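Putative alpha-L-fucosidase (Bacteroides thetaiotaomicron VPI-5482, PDB 3GZA) probably hydrolyses alpha-L-fucosides as a family 29 glycoside hydrolase, in which a TIM-barrel-type domain precedes a beta-sandwich domain. Local coordinates at residues L15-A20 against P267-T272; T272-A277 against L315-D320; E381-Y386 against A430-I435; Q387-V392 against A420-V425. All coordinates share one frame; numbering follows the deposited sequence. Where two conformers were deposited one is given.

Interaction 1 of 4, residues L15-A20 against P267-T272; sequences LKWHEA and PAMADT
Trp17 reaches across to Pro267, Ala268 and Met269 with successive parts of its indole. At the pyrrole end, CD1 of Trp17 lies 3.5 Å from CG of Pro267, the two side chains inclined to each other. Farther along the rim, CZ2 of Trp17 comes to 3.5 Å from the carbonyl O of Ala268, and CH2 of Trp17 to 3.6 Å from CG of Met269, a selenomethionine; both partners lie near the ring plane, so the strand meets the edge of the benzene ring. The indole N-H is served by a water: Trp17 NE1 donates to it over 2.9 Å, and the water donates in turn to Ala268 O, also at 2.9 Å. His18 presses on the same proline, its CE1 standing 3.5 Å from CB of Pro267, with the side chains nearly perpendicular. Trp17 leaves helix 15-20 toward strand 264-273, and its chi1 of 169° sets CG anti to the backbone N. This strand belongs to the curled, largely parallel sheet of the TIM-barrel-type domain, and the helix immediately precedes sheet strand 22-26. Replacing Trp17 by an alanine would probably open a gap beside Pro267 and Met269 and leave the bridging water without its indole donor. In the second shell, Phe217 stacks on the Trp17 ring and Phe75 touches the Trp17 side chain, while NE2 of His18 is hydrogen-bonded to NE1 of Trp265. Beyond Trp17, the side chain of Met269 comes to about 4 Å from a bound molecule of the buffer HEPES.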
# COMPACT_ATOMS: atom_id res chain seq x y z
N LEU A 15 -23.06 -29.01 9.11
CA LEU A 15 -24.52 -29.16 8.98
C LEU A 15 -25.16 -27.88 8.43
O LEU A 15 -26.05 -27.94 7.58
CB LEU A 15 -25.14 -29.61 10.30
CG LEU A 15 -24.70 -31.00 10.79
CD1 LEU A 15 -25.40 -31.29 12.12
CD2 LEU A 15 -25.06 -32.10 9.80
N LYS A 16 -24.65 -26.71 8.85
CA LYS A 16 -25.22 -25.42 8.40
C LYS A 16 -24.97 -25.18 6.93
O LYS A 16 -25.63 -24.36 6.35
CB LYS A 16 -24.70 -24.24 9.23
CG LYS A 16 -23.20 -24.08 9.27
CD LYS A 16 -22.77 -22.80 9.97
CE LYS A 16 -21.27 -22.69 9.99
NZ LYS A 16 -20.68 -23.74 10.84
N TRP A 17 -23.99 -25.87 6.34
CA TRP A 17 -23.72 -25.79 4.90
C TRP A 17 -24.91 -26.41 4.16
O TRP A 17 -25.54 -25.79 3.27
CB TRP A 17 -22.41 -26.52 4.55
CG TRP A 17 -22.27 -26.66 3.10
CD1 TRP A 17 -22.45 -27.80 2.37
CD2 TRP A 17 -22.01 -25.61 2.15
NE1 TRP A 17 -22.34 -27.51 1.03
CE2 TRP A 17 -22.04 -26.20 0.87
CE3 TRP A 17 -21.75 -24.24 2.26
CZ2 TRP A 17 -21.83 -25.46 -0.27
CZ3 TRP A 17 -21.59 -23.51 1.13
CH2 TRP A 17 -21.61 -24.13 -0.12
N HIS A 18 -25.21 -27.65 4.50
CA HIS A 18 -26.32 -28.36 3.85
C HIS A 18 -27.65 -27.67 4.11
O HIS A 18 -28.46 -27.53 3.22
CB HIS A 18 -26.43 -29.78 4.36
CG HIS A 18 -25.26 -30.64 4.02
ND1 HIS A 18 -25.09 -31.20 2.77
CD2 HIS A 18 -24.19 -31.01 4.76
CE1 HIS A 18 -23.96 -31.90 2.77
NE2 HIS A 18 -23.41 -31.81 3.97
N GLU A 19 -27.89 -27.31 5.37
CA GLU A 19 -29.19 -26.73 5.75
C GLU A 19 -29.50 -25.37 5.14
O GLU A 19 -30.66 -25.04 4.96
CB GLU A 19 -29.28 -26.61 7.26
CG GLU A 19 -29.23 -27.94 7.95
CD GLU A 19 -28.86 -27.83 9.46
OE1 GLU A 19 -28.11 -26.89 9.90
OE2 GLU A 19 -29.24 -28.76 10.19
N ALA A 20 -28.47 -24.57 4.88
CA ALA A 20 -28.71 -23.25 4.30
C ALA A 20 -29.35 -23.34 2.95
O ALA A 20 -30.23 -22.52 2.65
CB ALA A 20 -27.39 -22.46 4.21
N PRO A 267 -18.76 -31.56 0.70
CA PRO A 267 -19.98 -31.44 -0.07
C PRO A 267 -19.98 -30.41 -1.17
O PRO A 267 -19.16 -29.49 -1.20
CB PRO A 267 -21.05 -31.16 0.99
CG PRO A 267 -20.26 -30.58 2.14
CD PRO A 267 -18.95 -31.16 2.10
N ALA A 268 -20.91 -30.61 -2.09
CA ALA A 268 -21.00 -29.79 -3.29
C ALA A 268 -21.55 -28.38 -3.14
O ALA A 268 -22.55 -28.11 -2.50
CB ALA A 268 -21.82 -30.54 -4.37
N MSE A 269 -20.85 -27.48 -3.79
CA MSE A 269 -21.25 -26.08 -3.91
C MSE A 269 -21.52 -25.79 -5.38
O MSE A 269 -20.79 -26.23 -6.25
CB MSE A 269 -20.12 -25.18 -3.44
CG MSE A 269 -20.44 -23.78 -3.48
SE MSE A 269 -19.76 -22.82 -5.05
CE MSE A 269 -17.98 -22.54 -4.40
N ALA A 270 -22.63 -25.12 -5.67
CA ALA A 270 -22.95 -24.62 -7.01
C ALA A 270 -22.92 -23.11 -6.92
O ALA A 270 -23.20 -22.53 -5.86
CB ALA A 270 -24.35 -25.08 -7.46
N ASP A 271 -22.50 -22.44 -8.00
CA ASP A 271 -22.50 -20.99 -7.97
C ASP A 271 -22.73 -20.41 -9.36
O ASP A 271 -22.47 -21.08 -10.36
CB ASP A 271 -21.26 -20.37 -7.29
CG ASP A 271 -19.93 -20.60 -8.00
OD1 ASP A 271 -19.79 -21.36 -8.97
OD2 ASP A 271 -18.93 -19.97 -7.51
N THR A 272 -23.22 -19.17 -9.36
CA THR A 272 -23.44 -18.46 -10.61
C THR A 272 -23.65 -17.00 -10.32
O THR A 272 -24.22 -16.64 -9.33
CB THR A 272 -24.68 -18.98 -11.37
OG1 THR A 272 -24.87 -18.24 -12.60
CG2 THR A 272 -25.99 -18.88 -10.53
O HOH W 1 -23.85 -29.55 -0.41

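Interaction 2 of 4, residues T272-A277 against L315-D320; sequences TPLRGA and LGLTPD
Leu274, with CG anti to its backbone N (chi1 176°), meets Leu317, whose CG is anti to its own carbonyl carbon (chi1 -55°). CD2 of Leu317 lies 3.9 Å from both CB and CD2 of Leu274. Arg275, extended from CG to NE, passes Thr318 so that the hydroxyl OG1 sits over one face of the guanidinium; at 3.5 Å from NE of Arg275 the angle is too poor for a hydrogen bond, and the charge is instead paired with Asp329 through NH2. The backbones are joined around Pro273, which has no N-H to give. Gly316 N donates to Thr272 O over 2.8 Å, and Leu274 N donates to Gly316 O over 2.9 Å in an almost straight bond (178°). Gly316 approaches Pro273 closely, CA to CA 4.1 Å, where a beta carbon on the glycine would be tight against the proline. One water accepts from Arg275 N and donates to Gly316 O, extending the link beyond the end of strand 264-273. Thr272 and Leu315 lie side by side on one face of the sheet. Strands 264-273 and 312-317 are parallel neighbours in a beta-alpha-beta unit with helix 296-304, meeting here near their C-terminal ends, the side that carries the active site in TIM barrels.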
# COMPACT_ATOMS: atom_id res chain seq x y z
N THR A 272 -23.22 -19.17 -9.36
CA THR A 272 -23.44 -18.46 -10.61
C THR A 272 -23.65 -17.00 -10.32
O THR A 272 -24.22 -16.64 -9.33
CB THR A 272 -24.68 -18.98 -11.37
OG1 THR A 272 -24.87 -18.24 -12.60
CG2 THR A 272 -25.99 -18.88 -10.53
N PRO A 273 -23.15 -16.16 -11.22
CA PRO A 273 -23.56 -14.76 -11.10
C PRO A 273 -25.06 -14.68 -11.41
O PRO A 273 -25.58 -15.49 -12.18
CB PRO A 273 -22.82 -14.07 -12.25
CG PRO A 273 -22.21 -15.05 -13.03
CD PRO A 273 -22.25 -16.39 -12.36
N LEU A 274 -25.76 -13.73 -10.78
CA LEU A 274 -27.13 -13.44 -11.19
C LEU A 274 -27.15 -12.84 -12.61
O LEU A 274 -28.05 -13.13 -13.40
CB LEU A 274 -27.77 -12.47 -10.20
CG LEU A 274 -29.16 -11.99 -10.54
CD1 LEU A 274 -30.19 -13.16 -10.67
CD2 LEU A 274 -29.64 -10.92 -9.50
N ARG A 275 -26.15 -12.02 -12.92
CA ARG A 275 -26.03 -11.36 -14.18
C ARG A 275 -25.29 -12.25 -15.18
O ARG A 275 -24.13 -12.01 -15.59
CB ARG A 275 -25.33 -10.04 -14.00
CG ARG A 275 -26.22 -9.03 -13.28
CD ARG A 275 -25.53 -7.71 -12.97
NE ARG A 275 -26.54 -6.72 -12.57
CZ ARG A 275 -26.51 -5.41 -12.83
NH1 ARG A 275 -25.46 -4.86 -13.43
NH2 ARG A 275 -27.54 -4.64 -12.49
N GLY A 276 -26.01 -13.29 -15.59
CA GLY A 276 -25.46 -14.31 -16.49
C GLY A 276 -26.22 -14.54 -17.77
O GLY A 276 -25.94 -15.50 -18.47
N ALA A 277 -27.18 -13.69 -18.12
CA ALA A 277 -27.95 -13.82 -19.32
C ALA A 277 -27.34 -13.05 -20.50
O ALA A 277 -26.44 -12.25 -20.33
CB ALA A 277 -29.42 -13.29 -19.07
N LEU A 315 -25.43 -17.45 -5.11
CA LEU A 315 -25.67 -16.46 -6.12
C LEU A 315 -24.72 -15.28 -6.03
O LEU A 315 -24.56 -14.71 -4.94
CB LEU A 315 -27.12 -15.94 -5.99
CG LEU A 315 -28.29 -16.92 -6.15
CD1 LEU A 315 -29.61 -16.22 -5.79
CD2 LEU A 315 -28.34 -17.50 -7.57
N GLY A 316 -24.15 -14.87 -7.16
CA GLY A 316 -23.27 -13.70 -7.20
C GLY A 316 -24.03 -12.43 -7.47
O GLY A 316 -24.61 -12.21 -8.59
N LEU A 317 -24.05 -11.60 -6.45
CA LEU A 317 -24.77 -10.34 -6.51
C LEU A 317 -23.80 -9.17 -6.61
O LEU A 317 -22.67 -9.22 -6.12
CB LEU A 317 -25.67 -10.21 -5.28
CG LEU A 317 -26.65 -11.37 -5.07
CD1 LEU A 317 -27.60 -11.07 -3.89
CD2 LEU A 317 -27.40 -11.79 -6.39
N THR A 318 -24.29 -8.07 -7.17
CA THR A 318 -23.40 -6.96 -7.60
C THR A 318 -23.85 -5.58 -7.14
O THR A 318 -24.62 -4.88 -7.87
CB THR A 318 -23.27 -6.95 -9.12
OG1 THR A 318 -24.53 -6.73 -9.76
CG2 THR A 318 -22.72 -8.26 -9.63
N PRO A 319 -23.34 -5.14 -5.98
CA PRO A 319 -23.68 -3.74 -5.58
C PRO A 319 -23.08 -2.78 -6.59
O PRO A 319 -22.02 -3.00 -7.14
CB PRO A 319 -23.05 -3.60 -4.22
CG PRO A 319 -22.87 -5.03 -3.73
CD PRO A 319 -22.58 -5.82 -4.93
N ASP A 320 -23.80 -1.71 -6.81
CA ASP A 320 -23.47 -0.71 -7.84
C ASP A 320 -22.64 0.44 -7.30
O ASP A 320 -22.28 0.47 -6.12
CB ASP A 320 -24.77 -0.29 -8.56
CG ASP A 320 -25.70 0.63 -7.74
OD1 ASP A 320 -25.26 1.23 -6.72
OD2 ASP A 320 -26.90 0.69 -8.08
O HOH W 2 -24.18 -11.02 -11.03

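Interaction 3 of 4, residues E381-Y386 against A430-I435; sequences ERIRQY and ALPDII
The guanidinium of Arg382 has CB of Ala430 over one of its faces and the carbonyl O of Leu431 at its edge. The methyl group stands 3.7 Å from NH1 of Arg382, a van der Waals contact against the face, whereas the edge carries the polar one: Arg382 NH1 donates to Leu431 O over 2.9 Å with an N-H...O angle of 156°. The acceptor lies close to the guanidinium plane, and the donor is tilted 19° from the carbonyl plane. Arg382 is extended from CG to NE, with CG anti to its carbonyl carbon (chi1 -54°), and its aliphatic part touches the same residues: CD of Arg382 is 3.2 Å from Leu431 O. A second bond, from NE to Asn379 O, helps fix the rotation of the guanidinium. Asp433 does not pair with this charge, its OD2 being 6.0 Å from Arg382 NH1; it is taken up by the side-chain amides of Asn376 and Asn379.

Next to the arginine the chemistry turns apolar. Ile383 crosses Pro432 at about a right angle, CG1 of Ile383 being 4.0 Å from CB of Pro432, and the end of the isoleucine reaches on to Ile434, its CD1 lying 4.2 Å from CG1 of Ile434. Both Ile383 and Pro432 also rest on Val425. Glu375 secures the start of strand 383-392 by accepting from the backbone N of Arg382 and of Ile383. The contact thus lies where the chain leaves strand 420-428 in one antiparallel sheet for strand 434-440 in the other, an end of a two-sheet beta sandwich consistent with the F5/8 type C (discoidin-like) fold.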
# COMPACT_ATOMS: atom_id res chain seq x y z
N GLU A 381 -25.01 -40.18 3.69
CA GLU A 381 -25.69 -40.50 2.46
C GLU A 381 -25.83 -42.01 2.41
O GLU A 381 -24.92 -42.75 2.00
CB GLU A 381 -24.94 -39.87 1.27
CG GLU A 381 -25.26 -38.39 1.25
CD GLU A 381 -24.37 -37.51 0.40
OE1 GLU A 381 -23.44 -38.04 -0.27
OE2 GLU A 381 -24.60 -36.29 0.43
N ARG A 382 -26.99 -42.49 2.86
CA ARG A 382 -27.23 -43.92 2.95
C ARG A 382 -27.90 -44.50 1.72
O ARG A 382 -27.65 -45.64 1.36
CB ARG A 382 -28.10 -44.23 4.18
CG ARG A 382 -27.49 -43.66 5.42
CD ARG A 382 -28.27 -43.95 6.67
NE ARG A 382 -27.47 -43.62 7.85
CZ ARG A 382 -27.61 -44.21 9.04
NH1 ARG A 382 -28.51 -45.15 9.24
NH2 ARG A 382 -26.82 -43.88 10.04
N ILE A 383 -28.76 -43.71 1.09
CA ILE A 383 -29.50 -44.14 -0.08
C ILE A 383 -28.55 -44.21 -1.28
O ILE A 383 -27.79 -43.27 -1.52
CB ILE A 383 -30.67 -43.15 -0.38
CG1 ILE A 383 -31.74 -43.24 0.73
CG2 ILE A 383 -31.34 -43.44 -1.76
CD1 ILE A 383 -32.86 -42.18 0.56
N ARG A 384 -28.56 -45.35 -1.97
CA ARG A 384 -27.74 -45.55 -3.17
C ARG A 384 -28.54 -45.75 -4.43
O ARG A 384 -28.05 -45.46 -5.50
CB ARG A 384 -26.79 -46.73 -2.97
CG ARG A 384 -25.64 -46.42 -2.00
CD ARG A 384 -24.76 -45.33 -2.54
NE ARG A 384 -23.63 -45.06 -1.65
CZ ARG A 384 -22.51 -45.76 -1.62
NH1 ARG A 384 -22.36 -46.85 -2.39
NH2 ARG A 384 -21.54 -45.41 -0.77
N GLN A 385 -29.75 -46.29 -4.32
CA GLN A 385 -30.64 -46.48 -5.47
C GLN A 385 -32.07 -46.34 -4.95
O GLN A 385 -32.40 -46.93 -3.93
CB GLN A 385 -30.49 -47.87 -6.10
CG GLN A 385 -29.13 -48.21 -6.77
CD GLN A 385 -28.92 -47.56 -8.13
OE1 GLN A 385 -29.87 -47.16 -8.80
NE2 GLN A 385 -27.66 -47.49 -8.56
N TYR A 386 -32.90 -45.58 -5.65
CA TYR A 386 -34.31 -45.45 -5.25
C TYR A 386 -35.23 -45.31 -6.45
O TYR A 386 -34.81 -44.98 -7.56
CB TYR A 386 -34.53 -44.25 -4.33
CG TYR A 386 -34.39 -42.93 -5.05
CD1 TYR A 386 -35.47 -42.36 -5.74
CD2 TYR A 386 -33.17 -42.24 -5.08
CE1 TYR A 386 -35.32 -41.17 -6.43
CE2 TYR A 386 -33.03 -41.07 -5.74
CZ TYR A 386 -34.10 -40.53 -6.42
OH TYR A 386 -33.97 -39.33 -7.09
N ALA A 430 -26.84 -48.24 4.69
CA ALA A 430 -27.33 -48.28 6.07
C ALA A 430 -28.83 -47.98 6.00
O ALA A 430 -29.30 -47.51 4.97
CB ALA A 430 -26.60 -47.27 6.95
N LEU A 431 -29.56 -48.25 7.09
CA LEU A 431 -31.00 -48.03 7.12
C LEU A 431 -31.27 -46.55 6.85
O LEU A 431 -30.80 -45.70 7.59
CB LEU A 431 -31.60 -48.40 8.47
CG LEU A 431 -33.12 -48.16 8.59
CD1 LEU A 431 -33.95 -49.05 7.65
CD2 LEU A 431 -33.58 -48.37 10.02
N PRO A 432 -31.97 -46.24 5.73
CA PRO A 432 -32.23 -44.82 5.44
C PRO A 432 -32.96 -44.07 6.56
O PRO A 432 -33.77 -44.64 7.29
CB PRO A 432 -33.05 -44.87 4.14
CG PRO A 432 -32.71 -46.22 3.52
CD PRO A 432 -32.49 -47.13 4.68
N ASP A 433 -32.60 -42.81 6.71
CA ASP A 433 -33.16 -41.89 7.69
C ASP A 433 -33.77 -40.75 6.86
O ASP A 433 -33.15 -39.70 6.61
CB ASP A 433 -32.06 -41.46 8.66
CG ASP A 433 -32.57 -40.60 9.82
OD1 ASP A 433 -33.76 -40.24 9.87
OD2 ASP A 433 -31.75 -40.29 10.70
N ILE A 434 -35.00 -40.99 6.42
CA ILE A 434 -35.68 -40.08 5.52
C ILE A 434 -36.46 -39.07 6.35
O ILE A 434 -37.42 -39.44 7.03
CB ILE A 434 -36.56 -40.87 4.53
CG1 ILE A 434 -35.67 -41.80 3.67
CG2 ILE A 434 -37.39 -39.93 3.67
CD1 ILE A 434 -36.39 -42.96 3.03
N ILE A 435 -36.05 -37.80 6.31
CA ILE A 435 -36.72 -36.78 7.10
C ILE A 435 -37.87 -36.16 6.32
O ILE A 435 -38.71 -35.49 6.92
CB ILE A 435 -35.74 -35.71 7.63
CG1 ILE A 435 -35.10 -34.90 6.48
CG2 ILE A 435 -34.67 -36.37 8.48
CD1 ILE A 435 -34.34 -33.69 6.94

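Interaction 4 of 4, residues Q387-V392 against A420-V425; sequences QIEAKV and ALRLTV
OE1 of Glu389 accepts two bonds from Arg422, from NH2 at 3.1 Å and from NE at 3.2 Å, which together form a side-on salt bridge. Both nitrogens approach OE1 from the same face of the carboxylate, well above its plane, while the oxygen stays within 6° of the guanidinium plane; the two flat groups are turned 40° against each other. The side chains run side by side in the same direction: Glu389 is extended, and Arg422 bends at chi3 (60°), which places NE beside the acid. Trp396 engages the guanidinium in a cation-pi contact. Replacing Glu389 by an alanine would probably leave NE and NH2 of Arg422 without their charged mate and the guanidinium freer to turn.

Beneath this pair, Glu389 and Arg422 exchange two backbone hydrogen bonds of 2.8 Å, N of each to O of the other, and Gln387 and Thr424 form the next hydrogen-bonded pair. Strands 383-392 and 420-428 are the central, antiparallel neighbours of one sheet in the two-sheet beta sandwich. The face with Ile388, Ala390, Leu421 and Leu423 turns to the second sheet, where Ile373 and Phe437 are among the residues it touches. Within it, CB of Ala390 is 3.5 Å from CD2 of Leu421, and CG1 of Ile388 is 4.0 Å from CD1 of Leu423. On the charged face the amide NE2 of Gln387 is hydrogen-bonded to OG of Ser426.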
# COMPACT_ATOMS: atom_id res chain seq x y z
N GLN A 387 -36.50 -45.61 -6.23
CA GLN A 387 -37.51 -45.44 -7.26
C GLN A 387 -38.73 -44.79 -6.63
O GLN A 387 -38.98 -44.98 -5.45
CB GLN A 387 -37.96 -46.77 -7.86
CG GLN A 387 -36.87 -47.65 -8.42
CD GLN A 387 -36.17 -48.46 -7.34
OE1 GLN A 387 -36.82 -49.19 -6.58
NE2 GLN A 387 -34.83 -48.36 -7.28
N ILE A 388 -39.45 -43.99 -7.41
CA ILE A 388 -40.71 -43.43 -6.94
C ILE A 388 -41.79 -43.95 -7.87
O ILE A 388 -41.65 -43.90 -9.10
CB ILE A 388 -40.71 -41.92 -6.89
CG1 ILE A 388 -39.62 -41.42 -5.91
CG2 ILE A 388 -42.12 -41.39 -6.48
CD1 ILE A 388 -39.50 -39.98 -5.85
N GLU A 389 -42.85 -44.49 -7.28
CA GLU A 389 -44.00 -45.01 -8.00
C GLU A 389 -45.22 -44.21 -7.61
O GLU A 389 -45.29 -43.69 -6.51
CB GLU A 389 -44.25 -46.47 -7.62
CG GLU A 389 -43.22 -47.41 -8.11
CD GLU A 389 -43.46 -48.79 -7.55
OE1 GLU A 389 -43.13 -48.99 -6.36
OE2 GLU A 389 -43.99 -49.65 -8.28
N ALA A 390 -46.16 -44.11 -8.55
CA ALA A 390 -47.44 -43.45 -8.33
C ALA A 390 -48.53 -44.48 -8.54
O ALA A 390 -48.46 -45.31 -9.46
CB ALA A 390 -47.63 -42.29 -9.30
N LYS A 391 -49.52 -44.46 -7.65
CA LYS A 391 -50.68 -45.37 -7.78
C LYS A 391 -51.70 -44.65 -8.65
O LYS A 391 -52.35 -43.71 -8.20
CB LYS A 391 -51.26 -45.75 -6.42
CG LYS A 391 -52.38 -46.78 -6.51
CD LYS A 391 -53.01 -47.09 -5.15
CE LYS A 391 -52.38 -48.28 -4.44
NZ LYS A 391 -52.88 -49.57 -4.99
N VAL A 392 -51.83 -45.13 -9.89
CA VAL A 392 -52.66 -44.51 -10.92
C VAL A 392 -53.69 -45.53 -11.40
O VAL A 392 -53.34 -46.61 -11.90
CB VAL A 392 -51.77 -44.03 -12.09
CG1 VAL A 392 -52.62 -43.41 -13.18
CG2 VAL A 392 -50.70 -43.05 -11.59
N ALA A 420 -51.64 -42.15 -4.45
CA ALA A 420 -50.56 -42.37 -3.53
C ALA A 420 -49.25 -42.39 -4.28
O ALA A 420 -49.24 -42.61 -5.48
CB ALA A 420 -50.79 -43.69 -2.78
N LEU A 421 -48.17 -42.08 -3.58
CA LEU A 421 -46.81 -42.21 -4.11
C LEU A 421 -46.06 -43.17 -3.22
O LEU A 421 -46.37 -43.29 -2.03
CB LEU A 421 -46.05 -40.89 -4.12
CG LEU A 421 -46.49 -39.81 -5.10
CD1 LEU A 421 -45.45 -38.72 -5.05
CD2 LEU A 421 -46.65 -40.34 -6.51
N ARG A 422 -45.06 -43.83 -3.77
CA ARG A 422 -44.28 -44.74 -2.96
C ARG A 422 -42.82 -44.63 -3.31
O ARG A 422 -42.44 -44.72 -4.47
CB ARG A 422 -44.73 -46.19 -3.13
CG ARG A 422 -44.02 -47.18 -2.19
CD ARG A 422 -44.71 -48.50 -2.20
NE ARG A 422 -44.72 -49.10 -3.54
CZ ARG A 422 -45.45 -50.17 -3.88
NH1 ARG A 422 -46.26 -50.75 -3.00
NH2 ARG A 422 -45.40 -50.65 -5.11
N LEU A 423 -42.02 -44.44 -2.27
CA LEU A 423 -40.56 -44.37 -2.40
C LEU A 423 -39.98 -45.70 -1.93
O LEU A 423 -40.25 -46.14 -0.82
CB LEU A 423 -40.03 -43.25 -1.50
CG LEU A 423 -38.51 -43.15 -1.34
CD1 LEU A 423 -37.84 -42.78 -2.65
CD2 LEU A 423 -38.23 -42.14 -0.27
N THR A 424 -39.22 -46.35 -2.80
CA THR A 424 -38.53 -47.59 -2.47
C THR A 424 -37.04 -47.35 -2.62
O THR A 424 -36.59 -46.91 -3.67
CB THR A 424 -38.92 -48.72 -3.40
OG1 THR A 424 -40.35 -48.89 -3.34
CG2 THR A 424 -38.23 -50.00 -3.00
N VAL A 425 -36.29 -47.61 -1.55
CA VAL A 425 -34.82 -47.51 -1.58
C VAL A 425 -34.36 -48.97 -1.80
O VAL A 425 -34.42 -49.79 -0.88
CB VAL A 425 -34.27 -46.95 -0.26
CG1 VAL A 425 -32.72 -46.92 -0.26
CG2 VAL A 425 -34.83 -45.55 0.01
O HOH W 3 -41.47 -47.40 -5.30

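Interactions 1 and 2 are buried and share strand 264-273 of the barrel-type sheet, their centres 18 Å apart: the first is side-chain packing of a helix on the strand with a water bridge, the second backbone pairing with strand 312-317. Interactions 3 and 4 are partly buried and share strand 383-392 of the beta sandwich. They touch, CD1 of Ile434 lying 3.9 Å from CD2 of Leu423. Each combines an arginine at a more accessible place with buried aliphatic side chains, but in 3 the arginine meets a carbonyl and in 4 a carboxylate. Interactions 1 and 3 come to about 5 Å at their nearest atoms, so the two domains approach there.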